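Local coordinates for TonB-dependent siderophore receptor (Pseudomonas aeruginosa 39016, PDB 5NEC), which probably binds ferric siderophores at the cell surface and takes them up across the outer membrane in a TonB-dependent way, at residues T55-Q60 against L74-G79; V68-A73 against E125-S130. All blocks are in the same frame, centred on the assembly; numbering follows the deposited sequence.

How the contacts relate
From the N terminus the chain runs through strand 54-57 and helix 59-64, then helix 70-74 and the turn that follows it. Contact 1 closes this short, largely helical loop by bringing 74-79 back against 55-60. Contact 2 closes a longer one: 68-73 on the second helix meets 125-130, reached only after several short strands of the plug. The segments alternate along the sequence, so the two loops cross. Both contacts reach the same sheet, because strand 54-57 runs antiparallel to strand 124-130, with probable bonds of 2.8 Å from Val57 N to Ile127 O and from Val129 N to Thr55 O. Together they seat helix 70-74 and its turn on the plug sheet.

Contact 1 of 2, residues T55-Q60 against L74-G79; sequences TVVPKQ and LRTVPG
The hydroxyl OG1 of Thr76 is hydrogen-bonded to the carbonyl oxygen of Ala73, one turn back, and the same atom lies against both methyls of Val57, 4.0 Å from CG1 and 4.0 Å from CG2. Threonine suits this buried place because the polar branch bonds back to its own chain while still packing on a neighbour. The torsion responsible (chi1 54°) sets OG1 between the backbone N and the carbonyl carbon, within reach of that oxygen. A type I turn from Leu74 to Val77, closed by Val77 N to Leu74 O at 3.0 Å, then swings Val77 towards the strand. Its CG2 meets Val57 CG2 at 3.6 Å, the closest approach of the two segments, and lies 3.9 Å from CG2 of Thr55. Within the plug of a TonB-dependent receptor, the turn at the end of helix 70-74 rests on an outermost strand of the plug sheet, facing the barrel wall, where Phe599 touches Thr55, Val57 and Thr76. Strand alternation turns Thr55 and Val57 to the turn and Val56 away from it. Beta-branched Thr55 and Val57 fit the strand, whose extended backbone they suit, and carry methyls close to it. Thr55 presents its methyl, held opposite the backbone N, and the side chains of Thr55 and Val77 run alongside one another, pointing opposite ways.

Contact 2 of 2, residues V68-A73 against E125-S130; sequences VSLQDA and EQIEVS
Ile127 reaches helix 70-74 chiefly through CD1, which sits 3.9 Å from CB of Ala73 and 4.0 Å from CD1 of Leu70. Its conformation explains the reach: CG1 lies opposite the carbonyl carbon (chi1 -62°), and a second torsion of 152°, somewhat short of fully extended, carries CD1 onward to the helix. Leu70 contributes from the flank. Its first bond does not aim at the strand, but with CG opposite the backbone N (chi1 179°) the side chain crosses that of Ile127 at a slant, and of its two methyls CD1 meets Ile127 while CD2 points elsewhere. Ala73, one helical turn later, adds just a methyl, short enough to let the helix lie close to the strand. The helix starts at a Ser69 N-cap, whose OG accepts from Asp72 N at 3.2 Å, while Asp72 OD2 takes Val68 N and its OD1 pairs with Arg75. In this plug-domain packing of helix on sheet, Gln126 and Glu128 occupy the other face of the strand. There Gln126 NE2 donates to Glu128 OE2 at 2.8 Å, with the oxygen lying in the amide plane and using its anti lone pair, though the bond is bent. Ala39 N also reaches OE2, and Ser38 and Asn148 hold OE1, so the buried carboxylate is well satisfied and could plausibly stay ionised. Only aliphatic carbons meet across the contact, methyls closest; such dispersion contacts are directionless, which implies that burial and fit hold helix against strand, while the polar bonds stay within the segments or reach other parts of the chain.

Contact 1 of 2, residues T55-Q60 against L74-G79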
# COMPACT_ATOMS: atom_id res chain seq x y z
N THR A 55 -10.30 4.20 7.59
CA THR A 55 -11.08 3.90 6.39
C THR A 55 -10.81 2.47 5.95
O THR A 55 -9.66 2.08 5.75
CB THR A 55 -10.73 4.85 5.22
OG1 THR A 55 -10.89 6.21 5.64
CG2 THR A 55 -11.60 4.57 3.99
N VAL A 56 -11.87 1.69 5.80
CA VAL A 56 -11.76 0.34 5.30
C VAL A 56 -12.18 0.31 3.82
O VAL A 56 -13.25 0.78 3.48
CB VAL A 56 -12.58 -0.64 6.16
CG1 VAL A 56 -12.48 -2.06 5.59
CG2 VAL A 56 -12.09 -0.58 7.61
N VAL A 57 -11.30 -0.18 2.95
CA VAL A 57 -11.67 -0.44 1.57
C VAL A 57 -12.22 -1.85 1.54
O VAL A 57 -11.45 -2.81 1.67
CB VAL A 57 -10.49 -0.32 0.59
CG1 VAL A 57 -10.98 -0.50 -0.86
CG2 VAL A 57 -9.80 1.02 0.77
N PRO A 58 -13.55 -1.99 1.40
CA PRO A 58 -14.15 -3.33 1.45
C PRO A 58 -14.00 -4.11 0.15
O PRO A 58 -13.77 -3.52 -0.91
CB PRO A 58 -15.62 -3.03 1.72
CG PRO A 58 -15.85 -1.72 1.04
CD PRO A 58 -14.56 -0.96 1.09
N LYS A 59 -14.16 -5.42 0.27
CA LYS A 59 -14.12 -6.36 -0.85
C LYS A 59 -14.83 -5.86 -2.11
O LYS A 59 -14.31 -5.99 -3.21
CB LYS A 59 -14.77 -7.68 -0.41
CG LYS A 59 -14.60 -8.84 -1.39
CD LYS A 59 -15.71 -9.88 -1.25
CE LYS A 59 -15.64 -10.58 0.10
NZ LYS A 59 -16.93 -11.20 0.52
N GLN A 60 -16.03 -5.32 -1.93
CA GLN A 60 -16.90 -4.97 -3.04
C GLN A 60 -16.35 -3.79 -3.84
O GLN A 60 -16.53 -3.76 -5.06
CB GLN A 60 -18.32 -4.65 -2.56
CG GLN A 60 -19.39 -4.72 -3.64
CD GLN A 60 -19.40 -6.05 -4.36
OE1 GLN A 60 -19.28 -7.10 -3.74
NE2 GLN A 60 -19.49 -6.02 -5.67
N LEU A 74 -5.93 1.55 -3.48
CA LEU A 74 -5.82 2.70 -2.58
C LEU A 74 -6.07 4.07 -3.24
O LEU A 74 -6.19 5.06 -2.54
CB LEU A 74 -4.49 2.70 -1.82
CG LEU A 74 -4.34 1.63 -0.74
CD1 LEU A 74 -2.88 1.54 -0.30
CD2 LEU A 74 -5.24 1.88 0.48
N ARG A 75 -6.20 4.12 -4.57
CA ARG A 75 -6.65 5.34 -5.23
C ARG A 75 -8.01 5.84 -4.72
O ARG A 75 -8.30 7.03 -4.82
CB ARG A 75 -6.66 5.18 -6.77
CG ARG A 75 -7.93 4.62 -7.42
CD ARG A 75 -7.65 4.20 -8.86
NE ARG A 75 -8.85 3.83 -9.62
CZ ARG A 75 -9.37 2.60 -9.75
NH1 ARG A 75 -8.85 1.52 -9.14
NH2 ARG A 75 -10.44 2.44 -10.51
N THR A 76 -8.83 4.93 -4.17
CA THR A 76 -10.11 5.28 -3.53
C THR A 76 -10.01 6.00 -2.17
O THR A 76 -11.00 6.50 -1.69
CB THR A 76 -11.02 4.03 -3.34
OG1 THR A 76 -10.31 2.99 -2.64
CG2 THR A 76 -11.49 3.51 -4.67
N VAL A 77 -8.84 6.03 -1.55
CA VAL A 77 -8.65 6.71 -0.28
C VAL A 77 -7.69 7.86 -0.50
O VAL A 77 -6.49 7.64 -0.67
CB VAL A 77 -8.10 5.75 0.80
CG1 VAL A 77 -7.89 6.49 2.11
CG2 VAL A 77 -9.06 4.58 0.98
N PRO A 78 -8.19 9.11 -0.44
CA PRO A 78 -7.37 10.27 -0.82
C PRO A 78 -6.26 10.55 0.16
O PRO A 78 -6.37 10.23 1.34
CB PRO A 78 -8.38 11.41 -0.80
CG PRO A 78 -9.35 11.02 0.28
CD PRO A 78 -9.47 9.52 0.19
N GLY A 79 -5.19 11.16 -0.33
CA GLY A 79 -4.03 11.52 0.51
C GLY A 79 -2.99 10.43 0.77
O GLY A 79 -2.09 10.61 1.60

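Contact 2 of 2, residues V68-A73 against E125-S130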
# COMPACT_ATOMS: atom_id res chain seq x y z
N VAL A 68 -6.18 -4.41 -9.54
CA VAL A 68 -5.28 -5.58 -9.64
C VAL A 68 -4.07 -5.47 -8.71
O VAL A 68 -3.19 -6.32 -8.75
CB VAL A 68 -4.83 -5.84 -11.11
CG1 VAL A 68 -6.04 -6.13 -11.98
CG2 VAL A 68 -4.03 -4.68 -11.69
N SER A 69 -4.03 -4.42 -7.88
CA SER A 69 -2.94 -4.25 -6.93
C SER A 69 -3.37 -3.39 -5.76
O SER A 69 -4.44 -2.76 -5.79
CB SER A 69 -1.71 -3.63 -7.59
OG SER A 69 -1.93 -2.26 -7.88
N LEU A 70 -2.51 -3.36 -4.74
CA LEU A 70 -2.72 -2.55 -3.53
C LEU A 70 -2.78 -1.07 -3.84
O LEU A 70 -3.64 -0.40 -3.33
CB LEU A 70 -1.61 -2.84 -2.49
CG LEU A 70 -1.64 -2.07 -1.18
CD1 LEU A 70 -2.93 -2.31 -0.41
CD2 LEU A 70 -0.46 -2.49 -0.31
N GLN A 71 -1.87 -0.57 -4.68
CA GLN A 71 -1.87 0.85 -5.09
C GLN A 71 -3.11 1.25 -5.89
O GLN A 71 -3.70 2.29 -5.61
CB GLN A 71 -0.67 1.17 -5.97
CG GLN A 71 0.66 0.97 -5.31
CD GLN A 71 1.80 1.52 -6.14
OE1 GLN A 71 1.62 2.43 -6.97
NE2 GLN A 71 3.00 0.98 -5.90
N ASP A 72 -3.44 0.44 -6.89
CA ASP A 72 -4.67 0.59 -7.69
C ASP A 72 -5.90 0.76 -6.76
O ASP A 72 -6.70 1.68 -6.93
CB ASP A 72 -4.82 -0.67 -8.57
CG ASP A 72 -5.62 -0.44 -9.85
OD1 ASP A 72 -6.08 0.70 -10.14
OD2 ASP A 72 -5.77 -1.44 -10.60
N ALA A 73 -5.99 -0.12 -5.76
CA ALA A 73 -7.11 -0.12 -4.82
C ALA A 73 -7.12 1.10 -3.91
O ALA A 73 -8.19 1.63 -3.60
CB ALA A 73 -7.09 -1.40 -3.98
N GLU A 125 -9.34 -9.74 1.73
CA GLU A 125 -10.75 -9.51 2.02
C GLU A 125 -11.03 -8.02 1.99
O GLU A 125 -12.01 -7.57 1.39
CB GLU A 125 -11.08 -10.08 3.40
CG GLU A 125 -12.56 -10.21 3.73
CD GLU A 125 -13.28 -11.29 2.93
OE1 GLU A 125 -12.66 -12.32 2.55
OE2 GLU A 125 -14.50 -11.10 2.70
N GLN A 126 -10.15 -7.25 2.65
CA GLN A 126 -10.29 -5.80 2.76
C GLN A 126 -8.97 -5.15 3.18
O GLN A 126 -8.05 -5.83 3.66
CB GLN A 126 -11.40 -5.44 3.77
CG GLN A 126 -11.07 -5.84 5.19
CD GLN A 126 -12.28 -5.86 6.12
OE1 GLN A 126 -13.41 -6.15 5.72
NE2 GLN A 126 -12.03 -5.56 7.39
N ILE A 127 -8.91 -3.83 3.01
CA ILE A 127 -7.74 -3.03 3.32
C ILE A 127 -8.12 -1.97 4.37
O ILE A 127 -8.97 -1.13 4.11
CB ILE A 127 -7.19 -2.36 2.04
CG1 ILE A 127 -6.74 -3.43 1.04
CG2 ILE A 127 -6.04 -1.41 2.34
CD1 ILE A 127 -6.84 -2.98 -0.40
N GLU A 128 -7.47 -2.02 5.53
CA GLU A 128 -7.78 -1.11 6.64
C GLU A 128 -6.70 -0.02 6.75
O GLU A 128 -5.54 -0.33 7.03
CB GLU A 128 -7.92 -1.90 7.94
CG GLU A 128 -8.95 -3.03 7.83
CD GLU A 128 -9.14 -3.83 9.11
OE1 GLU A 128 -8.33 -3.69 10.06
OE2 GLU A 128 -10.10 -4.63 9.16
N VAL A 129 -7.10 1.24 6.53
CA VAL A 129 -6.19 2.38 6.56
C VAL A 129 -6.37 3.17 7.86
O VAL A 129 -7.37 3.83 8.03
CB VAL A 129 -6.44 3.33 5.36
CG1 VAL A 129 -5.33 4.38 5.23
CG2 VAL A 129 -6.55 2.53 4.07
N SER A 130 -5.39 3.10 8.76
CA SER A 130 -5.33 3.98 9.94
C SER A 130 -4.52 5.21 9.60
O SER A 130 -3.34 5.11 9.27
CB SER A 130 -4.65 3.26 11.10
OG SER A 130 -5.56 2.35 11.67